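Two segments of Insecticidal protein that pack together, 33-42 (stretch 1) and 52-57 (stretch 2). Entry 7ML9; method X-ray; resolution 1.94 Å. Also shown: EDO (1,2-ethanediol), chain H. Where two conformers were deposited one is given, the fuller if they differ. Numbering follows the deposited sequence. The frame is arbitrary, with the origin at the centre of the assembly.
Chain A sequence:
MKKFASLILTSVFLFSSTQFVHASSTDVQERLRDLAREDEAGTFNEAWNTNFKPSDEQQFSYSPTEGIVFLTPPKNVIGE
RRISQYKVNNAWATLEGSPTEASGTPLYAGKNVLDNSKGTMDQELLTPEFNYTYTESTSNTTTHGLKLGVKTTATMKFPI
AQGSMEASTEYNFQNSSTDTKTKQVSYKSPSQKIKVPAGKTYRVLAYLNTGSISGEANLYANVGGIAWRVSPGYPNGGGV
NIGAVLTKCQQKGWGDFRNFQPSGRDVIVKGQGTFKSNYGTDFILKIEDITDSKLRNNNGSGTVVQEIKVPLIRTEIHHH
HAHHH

Stretch 1 33-42: RDLAREDEAG
Stretch 2 52-57: FKPSDE

Stretch 1, residues 33-42, is helical throughout, and the helix runs on beyond both ends. Its phi/psi values are helical, near -62/-43 for most residues, with Glu40 at -55/-60, and i to i+4 bonds hold it, such as Ala41 N to Arg37 O at 3.0 Å and Gly42 N to Glu38 O at 2.8 Å. Stretch 2, residues 52-57, has no regular helix or strand. Phe52, Lys53 and Pro54 are extended, with phi/psi of -62/145, -102/156 and -65/124. Ser55 is more open at -170/152, and Asp56 turns to -91/-7.

The two segments run in opposite directions. Arg37 CA lies 4.6 Å from Pro54 CA, and Ala41 CA lies 5.4 Å from Phe52 CA. Together they bury 379 Å². Pro54, Arg37 and Ala41 have the largest covered areas.

Pro54 points its CB toward the helix. Its ring is C-gamma endo. Pro54 CB sits 3.6 Å from Arg37 CB, so the ring packs on the start of the arginine side chain. Pro54 CG is 3.5 Å from Glu38 OE2, and Pro54 CB is 4.0 Å from Asp34 OD1. Glu38 starts away from stretch 2, but its m, m rotamer brings the carboxylate back. Asp34 chi1 is t. Asp34 OD2 and Glu38 OE2 are 3.0 Å apart; both are acceptors and are not hydrogen-bonded to each other.

Arg37 also points toward stretch 2. Its chi1 to chi3 are m, t, t, and chi4 is 127°. The extended chain carries the guanidinium to Asp56, where a salt bridge forms through two hydrogen bonds. Arg37 NE donates to Asp56 OD1 at 2.8 Å and 167°. Arg37 NH2 donates to Asp56 OD2 at 2.9 Å and 148°. The carboxylate meets the guanidinium edge-on, with OD1 near its plane. Asp56 has chi1 m and chi2 -9°.

Ala41 points its CB into the backbone of stretch 2. Ala41 CB is 3.7 Å from Phe52 O and 3.7 Å from Lys53 O. Ala41 CB also meets Phe52 CB at 4.1 Å, an apolar contact. The Phe52 ring leads away, with chi1 -66° and chi2 -55°. Lys53 points away.

Water 1 links the segments. The oxygen of water 1 accepts from Ser55 N at 3.0 Å and lies 2.9 Å from Arg37 O and 3.0 Å from Glu40 OE1. Glu40 reaches it with chi1 and chi2 both t. Ser55 points away, chi1 t, and Ser55 OG accepts from Glu57 N at 2.8 Å.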

ATOM      1  N   ARG A  33      -5.550  15.287 -21.160  1.00 14.39           N
ATOM      2  CA  ARG A  33      -6.038  16.376 -22.003  1.00 20.07           C
ATOM      3  C   ARG A  33      -5.146  17.606 -21.886  1.00 19.49           C
ATOM      4  O   ARG A  33      -4.879  18.287 -22.889  1.00 17.77           O
ATOM      5  CB  ARG A  33      -7.472  16.730 -21.633  1.00 18.76           C
ATOM      6  CG  ARG A  33      -8.514  15.650 -21.971  1.00 16.19           C
ATOM      7  CD  ARG A  33      -9.871  16.140 -21.475  1.00 17.56           C
ATOM      8  NE  ARG A  33     -10.859  15.063 -21.498  1.00 22.88           N
ATOM      9  CZ  ARG A  33     -12.144  15.225 -21.210  1.00 30.30           C
ATOM     10  NH1 ARG A  33     -12.609  16.425 -20.882  1.00 25.51           N
ATOM     11  NH2 ARG A  33     -12.968  14.183 -21.255  1.00 32.20           N
ATOM     12  N   ASP A  34      -4.669  17.913 -20.676  1.00 16.21           N
ATOM     13  CA  ASP A  34      -3.744  19.033 -20.525  0.55 20.41           C
ATOM     14  C   ASP A  34      -2.409  18.729 -21.189  1.00 19.17           C
ATOM     15  O   ASP A  34      -1.774  19.633 -21.744  1.00 18.50           O
ATOM     16  CB  ASP A  34      -3.539  19.384 -19.051  0.55 22.15           C
ATOM     17  CG  ASP A  34      -2.605  20.578 -18.864  0.55 23.33           C
ATOM     18  OD1 ASP A  34      -3.066  21.737 -18.972  0.55 19.79           O
ATOM     19  OD2 ASP A  34      -1.399  20.356 -18.628  0.55 19.53           O
ATOM     20  N   LEU A  35      -1.975  17.465 -21.149  1.00 13.40           N
ATOM     21  CA  LEU A  35      -0.772  17.071 -21.879  1.00 17.37           C
ATOM     22  C   LEU A  35      -0.881  17.434 -23.364  1.00 18.86           C
ATOM     23  O   LEU A  35       0.072  17.961 -23.961  1.00 16.68           O
ATOM     24  CB  LEU A  35      -0.538  15.568 -21.712  1.00 15.24           C
ATOM     25  CG  LEU A  35       0.684  14.965 -22.393  1.00 18.83           C
ATOM     26  CD1 LEU A  35       1.940  15.540 -21.743  1.00 16.54           C
ATOM     27  CD2 LEU A  35       0.652  13.418 -22.281  1.00 16.03           C
ATOM     28  N   ALA A  36      -2.031  17.130 -23.987  1.00 12.21           N
ATOM     29  CA  ALA A  36      -2.225  17.516 -25.392  1.00 16.66           C
ATOM     30  C   ALA A  36      -2.181  19.034 -25.559  1.00 13.18           C
ATOM     31  O   ALA A  36      -1.549  19.544 -26.493  1.00 16.76           O
ATOM     32  CB  ALA A  36      -3.546  16.950 -25.938  1.00 14.67           C
ATOM     33  N   ARG A  37      -2.836  19.774 -24.660  1.00 13.21           N
ATOM     34  CA  ARG A  37      -2.806  21.234 -24.732  1.00 20.68           C
ATOM     35  C   ARG A  37      -1.390  21.784 -24.555  1.00 24.18           C
ATOM     36  O   ARG A  37      -1.038  22.801 -25.165  1.00 17.38           O
ATOM     37  CB  ARG A  37      -3.745  21.836 -23.682  1.00 17.52           C
ATOM     38  CG  ARG A  37      -5.227  21.454 -23.879  1.00 17.33           C
ATOM     39  CD  ARG A  37      -6.083  21.882 -22.693  1.00 19.68           C
ATOM     40  NE  ARG A  37      -7.445  21.385 -22.857  1.00 22.91           N
ATOM     41  CZ  ARG A  37      -8.108  20.672 -21.950  1.00 25.81           C
ATOM     42  NH1 ARG A  37      -7.542  20.379 -20.776  1.00 18.57           N
ATOM     43  NH2 ARG A  37      -9.350  20.265 -22.217  1.00 23.62           N
ATOM     44  N   GLU A  38      -0.569  21.147 -23.709  1.00 16.74           N
ATOM     45  CA  GLU A  38       0.803  21.625 -23.503  1.00 18.54           C
ATOM     46  C   GLU A  38       1.620  21.494 -24.776  1.00 17.72           C
ATOM     47  O   GLU A  38       2.327  22.426 -25.171  1.00 17.31           O
ATOM     48  CB  GLU A  38       1.498  20.854 -22.369  1.00 18.43           C
ATOM     49  CG  GLU A  38       0.831  20.980 -21.034  1.00 20.33           C
ATOM     50  CD  GLU A  38       1.231  22.238 -20.295  1.00 27.52           C
ATOM     51  OE1 GLU A  38       2.095  22.981 -20.810  1.00 26.16           O
ATOM     52  OE2 GLU A  38       0.688  22.473 -19.192  1.00 30.66           O
ATOM     53  N   ASP A  39       1.548  20.329 -25.423  1.00 15.62           N
ATOM     54  CA  ASP A  39       2.290  20.113 -26.660  1.00 17.84           C
ATOM     55  C   ASP A  39       1.840  21.092 -27.737  1.00 22.99           C
ATOM     56  O   ASP A  39       2.669  21.673 -28.447  1.00 19.02           O
ATOM     57  CB  ASP A  39       2.094  18.673 -27.124  1.00 17.35           C
ATOM     58  CG  ASP A  39       2.925  18.321 -28.357  1.00 25.67           C
ATOM     59  OD1 ASP A  39       3.967  18.958 -28.625  1.00 22.17           O
ATOM     60  OD2 ASP A  39       2.543  17.371 -29.052  1.00 22.28           O
ATOM     61  N   GLU A  40       0.528  21.296 -27.854  1.00 17.16           N
ATOM     62  CA  GLU A  40      -0.020  22.262 -28.806  1.00 22.65           C
ATOM     63  C   GLU A  40       0.587  23.646 -28.598  1.00 19.38           C
ATOM     64  O   GLU A  40       1.219  24.204 -29.502  1.00 21.12           O
ATOM     65  CB  GLU A  40      -1.541  22.306 -28.657  1.00 19.13           C
ATOM     66  CG  GLU A  40      -2.294  23.198 -29.661  1.00 16.48           C
ATOM     67  CD  GLU A  40      -3.797  23.035 -29.493  1.00 16.59           C
ATOM     68  OE1 GLU A  40      -4.387  23.711 -28.607  1.00 21.67           O
ATOM     69  OE2 GLU A  40      -4.378  22.200 -30.214  1.00 21.93           O
ATOM     70  N   ALA A  41       0.410  24.211 -27.401  1.00 17.28           N
ATOM     71  CA  ALA A  41       0.891  25.562 -27.139  1.00 20.04           C
ATOM     72  C   ALA A  41       2.410  25.646 -27.246  1.00 22.53           C
ATOM     73  O   ALA A  41       2.947  26.564 -27.880  1.00 21.14           O
ATOM     74  CB  ALA A  41       0.423  26.029 -25.762  1.00 17.43           C
ATOM     75  N   GLY A  42       3.125  24.710 -26.608  1.00 19.66           N
ATOM     76  CA  GLY A  42       4.584  24.764 -26.632  1.00 21.45           C
ATOM     77  C   GLY A  42       5.161  24.723 -28.037  1.00 19.61           C
ATOM     78  O   GLY A  42       6.115  25.443 -28.352  1.00 21.55           O
ATOM     79  N   PHE A  52       1.727  31.467 -25.893  1.00 21.63           N
ATOM     80  CA  PHE A  52       0.441  30.797 -25.711  1.00 21.53           C
ATOM     81  C   PHE A  52       0.482  29.881 -24.491  1.00 23.91           C
ATOM     82  O   PHE A  52       1.497  29.237 -24.211  1.00 24.98           O
ATOM     83  CB  PHE A  52       0.084  29.947 -26.936  1.00 21.89           C
ATOM     84  CG  PHE A  52      -0.178  30.745 -28.208  1.00 22.55           C
ATOM     85  CD1 PHE A  52      -1.125  31.753 -28.233  1.00 27.33           C
ATOM     86  CD2 PHE A  52       0.514  30.457 -29.375  1.00 23.77           C
ATOM     87  CE1 PHE A  52      -1.376  32.478 -29.397  1.00 26.59           C
ATOM     88  CE2 PHE A  52       0.275  31.185 -30.552  1.00 24.46           C
ATOM     89  CZ  PHE A  52      -0.671  32.194 -30.552  1.00 26.52           C
ATOM     90  N   LYS A  53      -0.657  29.793 -23.781  1.00 25.36           N
ATOM     91  CA  LYS A  53      -0.860  28.900 -22.646  1.00 23.96           C
ATOM     92  C   LYS A  53      -1.668  27.687 -23.083  1.00 25.21           C
ATOM     93  O   LYS A  53      -2.400  27.751 -24.076  1.00 21.56           O
ATOM     94  CB  LYS A  53      -1.600  29.631 -21.524  1.00 27.10           C
ATOM     95  CG  LYS A  53      -1.001  30.967 -21.137  1.00 33.47           C
ATOM     96  CD  LYS A  53       0.337  30.805 -20.444  1.00 39.97           C
ATOM     97  CE  LYS A  53       0.734  32.078 -19.703  1.00 49.15           C
ATOM     98  NZ  LYS A  53       0.722  33.276 -20.600  1.00 48.33           N
ATOM     99  N   PRO A  54      -1.565  26.556 -22.373  1.00 24.70           N
ATOM    100  CA  PRO A  54      -2.401  25.392 -22.727  1.00 20.16           C
ATOM    101  C   PRO A  54      -3.876  25.702 -22.500  1.00 19.86           C
ATOM    102  O   PRO A  54      -4.287  26.071 -21.400  1.00 25.34           O
ATOM    103  CB  PRO A  54      -1.886  24.286 -21.789  1.00 21.50           C
ATOM    104  CG  PRO A  54      -1.307  25.033 -20.603  1.00 24.88           C
ATOM    105  CD  PRO A  54      -0.700  26.287 -21.201  1.00 21.97           C
ATOM    106  N   SER A  55      -4.680  25.551 -23.554  1.00 21.57           N
ATOM    107  CA  SER A  55      -6.068  25.990 -23.460  1.00 21.90           C
ATOM    108  C   SER A  55      -6.863  25.498 -24.660  1.00 20.34           C
ATOM    109  O   SER A  55      -6.320  25.290 -25.751  1.00 21.19           O
ATOM    110  CB  SER A  55      -6.171  27.521 -23.370  1.00 23.26           C
ATOM    111  OG  SER A  55      -7.531  27.937 -23.371  1.00 27.73           O
ATOM    112  N   ASP A  56      -8.160  25.305 -24.432  1.00 19.19           N
ATOM    113  CA  ASP A  56      -9.120  25.059 -25.499  1.00 21.71           C
ATOM    114  C   ASP A  56      -9.744  26.353 -26.016  1.00 26.07           C
ATOM    115  O   ASP A  56     -10.469  26.322 -27.018  1.00 27.28           O
ATOM    116  CB  ASP A  56     -10.234  24.123 -25.005  1.00 21.57           C
ATOM    117  CG  ASP A  56      -9.759  22.684 -24.818  1.00 23.90           C
ATOM    118  OD1 ASP A  56      -8.621  22.356 -25.225  1.00 21.51           O
ATOM    119  OD2 ASP A  56     -10.543  21.877 -24.272  1.00 24.31           O
ATOM    120  N   GLU A  57      -9.470  27.477 -25.367  1.00 25.33           N
ATOM    121  CA  GLU A  57     -10.070  28.760 -25.711  0.51 31.41           C
ATOM    122  C   GLU A  57      -9.229  29.485 -26.750  1.00 31.44           C
ATOM    123  O   GLU A  57      -8.009  29.302 -26.830  1.00 27.03           O
ATOM    124  CB  GLU A  57     -10.209  29.643 -24.470  0.51 31.99           C
ATOM    125  CG  GLU A  57     -11.315  29.230 -23.512  0.51 32.74           C
ATOM    126  CD  GLU A  57     -11.495  30.226 -22.379  0.51 38.92           C
ATOM    127  OE1 GLU A  57     -10.536  30.419 -21.601  0.51 37.88           O
ATOM    128  OE2 GLU A  57     -12.593  30.818 -22.267  0.51 41.97           O
TER
HETATM  129  C1  EDO H 407       4.673  15.549 -31.326  1.00 32.42           C
HETATM  130  O1  EDO H 407       4.474  16.820 -30.691  1.00 37.54           O
HETATM  131  C2  EDO H 407       5.343  14.581 -30.361  1.00 36.93           C
HETATM  132  O2  EDO H 407       6.017  13.583 -31.130  1.00 51.53           O
HETATM  133  O   HOH W   1      -3.219  24.563 -26.031  1.00 18.36           O